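Regulator of nonsense transcripts 2 (Homo sapiens, PDB 4CEM) acts in nonsense-mediated mRNA decay, the pathway that removes transcripts carrying premature stop codons, and contains three MIF4G domains. Local coordinates at residues K53-F58 / L80-Y85; N43-L48 / H114-D119; R253-L258 / M288-L293. One frame throughout, in Å; residues are numbered along the deposited sequence.

Contact 1: residues K53-F58 / L80-Y85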
loop_
_atom_site.group_PDB
_atom_site.type_symbol
_atom_site.label_atom_id
_atom_site.label_comp_id
_atom_site.label_asym_id
_atom_site.label_seq_id
_atom_site.Cartn_x
_atom_site.Cartn_y
_atom_site.Cartn_z
ATOM N N LYS A 53 17.108 -30.260 0.491
ATOM C CA LYS A 53 18.100 -29.279 0.939
ATOM C C LYS A 53 17.895 -27.943 0.209
ATOM O O LYS A 53 17.689 -26.903 0.842
ATOM C CB LYS A 53 19.544 -29.771 0.719
ATOM C CG LYS A 53 19.755 -31.278 0.843
ATOM C CD LYS A 53 21.228 -31.640 1.055
ATOM C CE LYS A 53 21.472 -33.145 0.902
ATOM N NZ LYS A 53 22.687 -33.625 1.625
ATOM N N LYS A 54 17.908 -27.992 -1.122
ATOM C CA LYS A 54 17.908 -26.775 -1.932
ATOM C C LYS A 54 16.571 -26.054 -1.890
ATOM O O LYS A 54 16.519 -24.844 -1.676
ATOM C CB LYS A 54 18.331 -27.081 -3.372
ATOM C CG LYS A 54 19.719 -27.698 -3.431
ATOM C CD LYS A 54 20.614 -27.143 -4.523
ATOM C CE LYS A 54 22.081 -27.351 -4.156
ATOM N NZ LYS A 54 22.992 -27.250 -5.329
ATOM N N ASN A 55 15.490 -26.798 -2.064
ATOM C CA ASN A 55 14.163 -26.203 -1.979
ATOM C C ASN A 55 13.873 -25.579 -0.626
ATOM O O ASN A 55 13.209 -24.549 -0.552
ATOM C CB ASN A 55 13.086 -27.217 -2.339
ATOM C CG ASN A 55 12.938 -27.378 -3.832
ATOM O OD1 ASN A 55 12.076 -26.752 -4.444
ATOM N ND2 ASN A 55 13.796 -28.193 -4.434
ATOM N N THR A 56 14.390 -26.184 0.439
ATOM C CA THR A 56 14.191 -25.640 1.785
ATOM C C THR A 56 15.036 -24.394 1.955
ATOM O O THR A 56 14.565 -23.402 2.501
ATOM C CB THR A 56 14.526 -26.668 2.884
ATOM O OG1 THR A 56 13.751 -27.855 2.661
ATOM C CG2 THR A 56 14.206 -26.100 4.263
ATOM N N ALA A 57 16.274 -24.445 1.473
ATOM C CA ALA A 57 17.148 -23.272 1.488
ATOM C C ALA A 57 16.448 -22.103 0.803
ATOM O O ALA A 57 16.367 -21.000 1.354
ATOM C CB ALA A 57 18.465 -23.576 0.796
ATOM N N PHE A 58 15.901 -22.369 -0.382
ATOM C CA PHE A 58 15.234 -21.340 -1.156
ATOM C C PHE A 58 14.040 -20.758 -0.414
ATOM O O PHE A 58 13.907 -19.534 -0.325
ATOM C CB PHE A 58 14.810 -21.869 -2.525
ATOM C CG PHE A 58 14.239 -20.809 -3.415
ATOM C CD1 PHE A 58 15.034 -19.762 -3.856
ATOM C CD2 PHE A 58 12.898 -20.836 -3.788
ATOM C CE1 PHE A 58 14.513 -18.764 -4.660
ATOM C CE2 PHE A 58 12.375 -19.847 -4.603
ATOM C CZ PHE A 58 13.185 -18.810 -5.039
ATOM N N LEU A 80 14.975 -25.084 -9.497
ATOM C CA LEU A 80 14.317 -25.896 -8.488
ATOM C C LEU A 80 12.957 -26.412 -8.954
ATOM O O LEU A 80 12.243 -25.737 -9.687
ATOM C CB LEU A 80 14.098 -25.070 -7.220
ATOM C CG LEU A 80 15.288 -24.433 -6.514
ATOM C CD1 LEU A 80 14.805 -23.706 -5.275
ATOM C CD2 LEU A 80 16.308 -25.486 -6.129
ATOM N N ASN A 81 12.601 -27.613 -8.509
ATOM C CA ASN A 81 11.231 -28.109 -8.628
ATOM C C ASN A 81 10.540 -27.848 -7.305
ATOM O O ASN A 81 10.718 -28.598 -6.353
ATOM C CB ASN A 81 11.202 -29.607 -8.965
ATOM C CG ASN A 81 9.791 -30.143 -9.141
ATOM O OD1 ASN A 81 8.819 -29.553 -8.672
ATOM N ND2 ASN A 81 9.674 -31.264 -9.834
ATOM N N LEU A 82 9.751 -26.781 -7.256
ATOM C CA LEU A 82 9.094 -26.351 -6.021
ATOM C C LEU A 82 7.666 -26.899 -5.899
ATOM O O LEU A 82 6.913 -26.464 -5.029
ATOM C CB LEU A 82 9.108 -24.815 -5.934
ATOM C CG LEU A 82 10.462 -24.174 -5.581
ATOM C CD1 LEU A 82 10.590 -22.783 -6.177
ATOM C CD2 LEU A 82 10.684 -24.112 -4.075
ATOM N N SER A 83 7.316 -27.869 -6.749
ATOM C CA SER A 83 5.983 -28.481 -6.759
ATOM C C SER A 83 5.441 -28.845 -5.385
ATOM O O SER A 83 4.255 -28.654 -5.130
ATOM C CB SER A 83 5.966 -29.742 -7.619
ATOM O OG SER A 83 5.920 -29.420 -8.994
ATOM N N LYS A 84 6.303 -29.369 -4.511
ATOM C CA LYS A 84 5.889 -29.818 -3.187
ATOM C C LYS A 84 5.992 -28.751 -2.106
ATOM O O LYS A 84 5.546 -28.986 -0.983
ATOM C CB LYS A 84 6.719 -31.029 -2.761
ATOM C CG LYS A 84 6.489 -32.279 -3.600
ATOM C CD LYS A 84 7.433 -33.391 -3.159
ATOM C CE LYS A 84 7.693 -34.414 -4.260
ATOM N NZ LYS A 84 6.519 -35.296 -4.527
ATOM N N TYR A 85 6.570 -27.590 -2.416
ATOM C CA TYR A 85 6.913 -26.613 -1.368
ATOM C C TYR A 85 6.142 -25.286 -1.468
ATOM O O TYR A 85 6.538 -24.276 -0.871
ATOM C CB TYR A 85 8.422 -26.368 -1.362
ATOM C CG TYR A 85 9.243 -27.637 -1.295
ATOM C CD1 TYR A 85 9.455 -28.408 -2.439
ATOM C CD2 TYR A 85 9.804 -28.074 -0.091
ATOM C CE1 TYR A 85 10.201 -29.573 -2.389
ATOM C CE2 TYR A 85 10.553 -29.245 -0.030
ATOM C CZ TYR A 85 10.746 -29.985 -1.186
ATOM O OH TYR A 85 11.482 -31.144 -1.163
#

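Contact 2: residues N43-L48 / H114-D119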
loop_
_atom_site.group_PDB
_atom_site.type_symbol
_atom_site.label_atom_id
_atom_site.label_comp_id
_atom_site.label_asym_id
_atom_site.label_seq_id
_atom_site.Cartn_x
_atom_site.Cartn_y
_atom_site.Cartn_z
ATOM N N ASN A 43 7.399 -33.634 -17.653
ATOM C CA ASN A 43 8.749 -33.847 -18.180
ATOM C C ASN A 43 9.690 -32.679 -17.873
ATOM O O ASN A 43 10.845 -32.886 -17.517
ATOM C CB ASN A 43 8.728 -34.180 -19.686
ATOM C CG ASN A 43 8.680 -32.943 -20.577
ATOM O OD1 ASN A 43 8.184 -31.879 -20.181
ATOM N ND2 ASN A 43 9.193 -33.080 -21.798
ATOM N N PHE A 44 9.186 -31.455 -17.995
ATOM C CA PHE A 44 9.972 -30.266 -17.695
ATOM C C PHE A 44 10.355 -30.251 -16.218
ATOM O O PHE A 44 11.488 -29.943 -15.869
ATOM C CB PHE A 44 9.180 -29.004 -18.059
ATOM C CG PHE A 44 9.879 -27.726 -17.708
ATOM C CD1 PHE A 44 9.746 -27.167 -16.446
ATOM C CD2 PHE A 44 10.671 -27.078 -18.636
ATOM C CE1 PHE A 44 10.397 -25.989 -16.113
ATOM C CE2 PHE A 44 11.318 -25.890 -18.313
ATOM C CZ PHE A 44 11.179 -25.348 -17.049
ATOM N N PHE A 45 9.406 -30.576 -15.351
ATOM C CA PHE A 45 9.664 -30.599 -13.913
ATOM C C PHE A 45 10.671 -31.671 -13.525
ATOM O O PHE A 45 11.423 -31.486 -12.567
ATOM C CB PHE A 45 8.357 -30.772 -13.134
ATOM C CG PHE A 45 7.512 -29.531 -13.115
ATOM C CD1 PHE A 45 7.882 -28.439 -12.335
ATOM C CD2 PHE A 45 6.377 -29.432 -13.903
ATOM C CE1 PHE A 45 7.122 -27.284 -12.327
ATOM C CE2 PHE A 45 5.616 -28.275 -13.903
ATOM C CZ PHE A 45 5.987 -27.202 -13.115
ATOM N N SER A 46 10.698 -32.770 -14.284
ATOM C CA SER A 46 11.648 -33.870 -14.060
ATOM C C SER A 46 13.084 -33.400 -14.049
ATOM O O SER A 46 13.896 -33.899 -13.274
ATOM C CB SER A 46 11.530 -34.928 -15.158
ATOM O OG SER A 46 10.184 -35.299 -15.353
ATOM N N ARG A 47 13.390 -32.458 -14.936
ATOM C CA ARG A 47 14.757 -31.993 -15.131
ATOM C C ARG A 47 15.187 -30.900 -14.167
ATOM O O ARG A 47 16.360 -30.548 -14.139
ATOM C CB ARG A 47 14.948 -31.482 -16.548
ATOM C CG ARG A 47 14.657 -32.507 -17.618
ATOM C CD ARG A 47 15.272 -32.059 -18.931
ATOM N NE ARG A 47 14.350 -32.229 -20.047
ATOM C CZ ARG A 47 14.487 -31.648 -21.240
ATOM N NH1 ARG A 47 15.522 -30.847 -21.499
ATOM N NH2 ARG A 47 13.581 -31.882 -22.188
ATOM N N LEU A 48 14.254 -30.329 -13.414
ATOM C CA LEU A 48 14.624 -29.412 -12.346
ATOM C C LEU A 48 14.823 -30.286 -11.122
ATOM O O LEU A 48 14.372 -31.435 -11.105
ATOM C CB LEU A 48 13.542 -28.355 -12.126
ATOM C CG LEU A 48 13.154 -27.533 -13.368
ATOM C CD1 LEU A 48 12.116 -26.491 -13.003
ATOM C CD2 LEU A 48 14.361 -26.870 -14.022
ATOM N N HIS A 114 3.521 -18.084 -9.825
ATOM C CA HIS A 114 2.196 -18.161 -10.422
ATOM C C HIS A 114 2.234 -18.707 -11.813
ATOM O O HIS A 114 1.404 -19.526 -12.164
ATOM C CB HIS A 114 1.547 -16.790 -10.435
ATOM C CG HIS A 114 0.234 -16.748 -11.177
ATOM N ND1 HIS A 114 -0.844 -17.437 -10.773
ATOM C CD2 HIS A 114 -0.144 -16.059 -12.331
ATOM C CE1 HIS A 114 -1.861 -17.208 -11.624
ATOM N NE2 HIS A 114 -1.426 -16.362 -12.577
ATOM N N GLN A 115 3.210 -18.274 -12.610
ATOM C CA GLN A 115 3.301 -18.693 -14.012
ATOM C C GLN A 115 3.771 -20.141 -14.165
ATOM O O GLN A 115 3.536 -20.762 -15.205
ATOM C CB GLN A 115 4.204 -17.749 -14.821
ATOM C CG GLN A 115 3.582 -16.385 -15.100
ATOM C CD GLN A 115 4.607 -15.322 -15.484
ATOM O OE1 GLN A 115 5.520 -15.579 -16.263
ATOM N NE2 GLN A 115 4.446 -14.121 -14.946
ATOM N N ARG A 116 4.431 -20.678 -13.144
ATOM C CA ARG A 116 4.895 -22.058 -13.194
ATOM C C ARG A 116 3.954 -23.046 -12.494
ATOM O O ARG A 116 3.785 -24.158 -12.982
ATOM C CB ARG A 116 6.295 -22.170 -12.603
ATOM C CG ARG A 116 6.959 -23.507 -12.883
ATOM C CD ARG A 116 8.458 -23.434 -12.667
ATOM N NE ARG A 116 9.161 -22.862 -13.813
ATOM C CZ ARG A 116 10.485 -22.732 -13.893
ATOM N NH1 ARG A 116 11.272 -23.125 -12.891
ATOM N NH2 ARG A 116 11.034 -22.206 -14.979
ATOM N N TYR A 117 3.343 -22.624 -11.382
ATOM C CA TYR A 117 2.573 -23.509 -10.498
ATOM C C TYR A 117 1.119 -23.079 -10.260
ATOM O O TYR A 117 0.859 -22.044 -9.643
ATOM C CB TYR A 117 3.261 -23.592 -9.135
ATOM C CG TYR A 117 4.720 -23.975 -9.201
ATOM C CD1 TYR A 117 5.104 -25.307 -9.341
ATOM C CD2 TYR A 117 5.718 -23.017 -9.098
ATOM C CE1 TYR A 117 6.441 -25.666 -9.388
ATOM C CE2 TYR A 117 7.055 -23.373 -9.145
ATOM C CZ TYR A 117 7.406 -24.697 -9.290
ATOM O OH TYR A 117 8.724 -25.052 -9.341
ATOM N N ALA A 118 0.180 -23.913 -10.705
ATOM C CA ALA A 118 -1.254 -23.684 -10.495
ATOM C C ALA A 118 -1.664 -23.541 -9.030
ATOM O O ALA A 118 -2.605 -22.818 -8.728
ATOM C CB ALA A 118 -2.063 -24.791 -11.157
ATOM N N ASP A 119 -0.958 -24.204 -8.121
ATOM C CA ASP A 119 -1.294 -24.153 -6.689
ATOM C C ASP A 119 -0.947 -22.848 -6.000
ATOM O O ASP A 119 -1.368 -22.624 -4.863
ATOM C CB ASP A 119 -0.568 -25.263 -5.920
ATOM C CG ASP A 119 -1.062 -26.633 -6.271
ATOM O OD1 ASP A 119 -2.014 -26.734 -7.069
ATOM O OD2 ASP A 119 -0.487 -27.616 -5.753
#

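Contact 3: residues R253-L258 / M288-L293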
loop_
_atom_site.group_PDB
_atom_site.type_symbol
_atom_site.label_atom_id
_atom_site.label_comp_id
_atom_site.label_asym_id
_atom_site.label_seq_id
_atom_site.Cartn_x
_atom_site.Cartn_y
_atom_site.Cartn_z
ATOM N N ARG A 253 -11.751 19.432 14.892
ATOM C CA ARG A 253 -11.733 19.253 16.344
ATOM C C ARG A 253 -10.403 19.727 16.924
ATOM O O ARG A 253 -10.370 20.628 17.759
ATOM C CB ARG A 253 -11.972 17.789 16.736
ATOM C CG ARG A 253 -13.409 17.451 17.107
ATOM C CD ARG A 253 -13.482 16.346 18.157
ATOM N NE ARG A 253 -13.166 15.012 17.628
ATOM C CZ ARG A 253 -11.977 14.399 17.693
ATOM N NH1 ARG A 253 -10.919 14.977 18.261
ATOM N NH2 ARG A 253 -11.841 13.180 17.174
ATOM N N ASP A 254 -9.310 19.139 16.453
ATOM C CA ASP A 254 -7.985 19.458 16.975
ATOM C C ASP A 254 -7.529 20.891 16.676
ATOM O O ASP A 254 -6.614 21.385 17.330
ATOM C CB ASP A 254 -6.947 18.455 16.463
ATOM C CG ASP A 254 -7.194 17.050 16.979
ATOM O OD1 ASP A 254 -8.370 16.712 17.238
ATOM O OD2 ASP A 254 -6.218 16.286 17.134
ATOM N N HIS A 255 -8.147 21.557 15.702
ATOM C CA HIS A 255 -7.886 22.985 15.487
ATOM C C HIS A 255 -8.511 23.798 16.593
ATOM O O HIS A 255 -7.830 24.588 17.249
ATOM C CB HIS A 255 -8.390 23.452 14.120
ATOM C CG HIS A 255 -7.891 24.829 13.722
ATOM N ND1 HIS A 255 -6.601 25.368 13.701
ATOM C CD2 HIS A 255 -8.718 25.810 13.309
ATOM C CE1 HIS A 255 -6.703 26.643 13.268
ATOM N NE2 HIS A 255 -7.997 26.916 13.029
ATOM N N ARG A 256 -9.813 23.601 16.815
ATOM C CA ARG A 256 -10.540 24.258 17.911
ATOM C C ARG A 256 -9.835 24.071 19.252
ATOM O O ARG A 256 -9.487 25.044 19.911
ATOM C CB ARG A 256 -11.976 23.719 18.014
ATOM C CG ARG A 256 -13.031 24.577 17.328
ATOM C CD ARG A 256 -13.686 25.543 18.301
ATOM N NE ARG A 256 -14.970 26.033 17.799
ATOM C CZ ARG A 256 -15.999 26.419 18.558
ATOM N NH1 ARG A 256 -15.930 26.378 19.889
ATOM N NH2 ARG A 256 -17.119 26.846 17.983
ATOM N N GLU A 257 -9.608 22.816 19.632
ATOM C CA GLU A 257 -9.036 22.490 20.941
ATOM C C GLU A 257 -7.545 22.788 21.050
ATOM O O GLU A 257 -6.969 22.636 22.122
ATOM C CB GLU A 257 -9.307 21.025 21.289
ATOM C CG GLU A 257 -10.789 20.709 21.445
ATOM C CD GLU A 257 -11.079 19.220 21.509
ATOM O OE1 GLU A 257 -10.220 18.465 22.015
ATOM O OE2 GLU A 257 -12.170 18.806 21.056
ATOM N N LEU A 258 -6.917 23.188 19.947
ATOM C CA LEU A 258 -5.574 23.760 19.997
ATOM C C LEU A 258 -5.680 25.251 20.305
ATOM O O LEU A 258 -4.900 25.779 21.097
ATOM C CB LEU A 258 -4.828 23.557 18.674
ATOM C CG LEU A 258 -3.423 24.169 18.581
ATOM C CD1 LEU A 258 -2.405 23.328 19.339
ATOM C CD2 LEU A 258 -3.003 24.336 17.130
HETATM N N MSE A 288 2.587 19.364 17.948
HETATM C CA MSE A 288 3.468 18.488 17.173
HETATM C C MSE A 288 2.631 17.585 16.312
HETATM O O MSE A 288 2.836 17.510 15.100
HETATM C CB MSE A 288 4.324 17.630 18.102
HETATM C CG MSE A 288 5.233 16.658 17.350
HETATM SE SE MSE A 288 6.930 17.561 16.924
HETATM C CE MSE A 288 7.035 17.262 14.963
ATOM N N SER A 289 1.689 16.883 16.939
ATOM C CA SER A 289 0.849 15.909 16.247
ATOM C C SER A 289 -0.205 16.576 15.367
ATOM O O SER A 289 -0.653 15.985 14.381
ATOM C CB SER A 289 0.157 14.987 17.249
ATOM O OG SER A 289 -0.942 15.642 17.851
ATOM N N TYR A 290 -0.621 17.789 15.733
ATOM C CA TYR A 290 -1.494 18.581 14.870
ATOM C C TYR A 290 -0.775 18.854 13.553
ATOM O O TYR A 290 -1.328 18.616 12.478
ATOM C CB TYR A 290 -1.897 19.904 15.536
ATOM C CG TYR A 290 -2.646 20.854 14.618
ATOM C CD1 TYR A 290 -4.032 20.792 14.496
ATOM C CD2 TYR A 290 -1.963 21.816 13.870
ATOM C CE1 TYR A 290 -4.717 21.659 13.656
ATOM C CE2 TYR A 290 -2.639 22.686 13.029
ATOM C CZ TYR A 290 -4.014 22.603 12.925
ATOM O OH TYR A 290 -4.685 23.462 12.087
ATOM N N GLN A 291 0.462 19.341 13.649
ATOM C CA GLN A 291 1.267 19.645 12.468
ATOM C C GLN A 291 1.402 18.447 11.532
ATOM O O GLN A 291 1.384 18.608 10.310
ATOM C CB GLN A 291 2.658 20.157 12.868
ATOM C CG GLN A 291 2.706 21.644 13.178
ATOM C CD GLN A 291 2.465 22.505 11.951
ATOM O OE1 GLN A 291 1.342 22.599 11.454
ATOM N NE2 GLN A 291 3.520 23.148 11.460
ATOM N N LYS A 292 1.529 17.256 12.110
ATOM C CA LYS A 292 1.620 16.018 11.335
ATOM C C LYS A 292 0.260 15.591 10.773
ATOM O O LYS A 292 0.192 15.061 9.663
ATOM C CB LYS A 292 2.233 14.902 12.185
ATOM C CG LYS A 292 3.680 15.183 12.547
ATOM C CD LYS A 292 4.276 14.133 13.467
ATOM C CE LYS A 292 5.744 14.440 13.711
ATOM N NZ LYS A 292 6.281 13.788 14.936
ATOM N N LEU A 293 -0.810 15.824 11.535
ATOM C CA LEU A 293 -2.173 15.540 11.073
ATOM C C LEU A 293 -2.582 16.492 9.943
ATOM O O LEU A 293 -3.283 16.096 9.010
ATOM C CB LEU A 293 -3.173 15.651 12.226
ATOM C CG LEU A 293 -4.569 15.089 11.933
ATOM C CD1 LEU A 293 -4.607 13.588 12.189
ATOM C CD2 LEU A 293 -5.634 15.808 12.753
#

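Contact 1: residues K53-F58 / L80-Y85
Asn55 lies flat against the ring of Tyr85, with its CB 3.6 Å from the ring centroid and only 8° off the ring normal, a CH-pi contact over the middle of one face. The amide plane stacks on the ring at 18°. This joins helix 52-61 of the all-helical MIF4G domain to the connection between helices 70-79 and 86-95, in which Leu82 to Tyr85 form a type I beta turn and Tyr85 occupies the N-cap position of the next helix. Asn55 is buried, its CG anti to the carbonyl carbon (chi1 -80°) and beside the backbone N, and its ND2 is held by the carbonyl oxygens of Ser51 and Asp49. Its OD1 faces Leu82 and Asn81 O; two acceptors, the oxygens make no hydrogen bond with each other. An alanine in place of Tyr85 would probably open a gap over Asn55 CB and leave its amide, though still tied through ND2, without the ring it stacks on.

The rest of the contact is apolar. Leu80 splits its two methyls: CD2 meets Lys54 CB at 3.8 Å, while CD1 packs on CB and CG of Phe58. Leu82 crosses the Phe58 side chain at about a right angle, its CD1 3.8 Å from Phe58 CE2. Phe77 and Phe113, from helices 70-79 and 103-116, add to this cluster. The loop is shaped by an Asx turn: Ser83 N donates to Asn81 OD1 over 3.0 Å, in the carbonyl plane.

Contact 2: residues N43-L48 / H114-D119
Phe45 and Tyr117 form the aromatic part of this contact, which sets the short helix 42-46 and the residues just after it against the C-terminal end of helix 103-116. Their rings meet obliquely, with centroids 5.6 Å apart and planes at 38°. The approach is made by Phe45 CE1, which comes close to Tyr117 CE1 on the rim of the other ring.

Aliphatic contacts come next. Arg116 CG is 3.8 Å from Phe45 CE1, and it also lies over one face of the Tyr117 ring, offset toward the rim, so a single methylene touches both aromatic groups. With CG anti to the backbone N (chi1 -168°), the arginine starts out beside Phe45, and the two side chains slide past each other in opposite directions.

A backbone oxygen meets the same phenyl ring at its edge: Arg116 O lies in the plane of the Phe45 ring, 3.8 Å from CZ.

The guanidinium makes contacts of another kind. Phe44 CE1 sits over the centre of one guanidinium face, 3.9 Å from Arg116 CZ, but it is the rim of the phenyl ring that points there: the two planes are 66° apart, and NH2 lies at the ring edge. Leu48 meets the same group tip to tip, its CD1 3.5 Å from Arg116 NH1.

Polar bonds run to the neighbouring loop instead: Tyr117 OH is hydrogen-bonded to Leu82 N, and Phe45 O weakly to Asn81 ND2. Without a hydrogen bond or salt bridge between the two segments, their mutual hold probably rests mainly on van der Waals packing, and with NH2 at the edge of the Phe44 ring the arginine charge probably draws little on that ring's face.

Contact 3: residues R253-L258 / M288-L293
Asp254 turns toward Tyr290 at the point where the two backbones come nearest, in an antiparallel helix pair formed by helices 230-259 and 283-303 near the C-terminal end of the modelled chain. The short segments run at 149° to each other, with axes 10.8 Å apart, and Tyr290 reaches across between them. Backbone and side chain of Asp254 both take part. Its carbonyl oxygen is 3.9 Å from Tyr290 CD1, and its CB packs on the same ring carbon at 4.2 Å. The carboxylate divides: OD1 forms a salt bridge with NH1 of the preceding Arg253 at 3.2 Å, within the same helix, while OD2 lies near the methyl CD2 of Leu293. Leu293 in turn packs on Leu247, His250 and Leu251 one to two turns earlier on helix 230-259, which extends the contact along that helix.

His255 follows, with its imidazole beside the outer end of the tyrosine. Its ring and that of Tyr290 are nearly parallel, with planes at 23°, but the centroids are 6.0 Å apart and the rings barely overlap. His255 ND1 and Tyr290 OH are 3.1 Å apart. Leu311, near the end of the modelled chain, touches both His255 and Tyr290.

One turn beyond Asp254, Leu258 is buried and also packs on Tyr283 and Ala287 of the partner helix. Tyr290 has CG anti to its backbone N (chi1 172°), and one face of its ring is met by Leu258. The leucine CD2 makes a CH-pi contact there, sitting 4.2 Å above the plane of the Tyr290 ring, over its centre.

In the fold
Contacts 1 and 2 are neighbours on the same side of the chain's centre, with their own centres 12 Å apart, and contact 1 is nested within the loop that contact 2 closes. They touch directly: Leu48 CD1 of contact 2 is 3.4 Å from Leu80 O of contact 1. The loop 80-85 thus touches helix 52-61 and both segments of contact 2. Contact 3 follows in series and lies on the opposite side of the chain's centre; its centre is about 53 Å from that of contact 1 and about 56 Å from that of contact 2, with nearest atoms about 37 and 38 Å away.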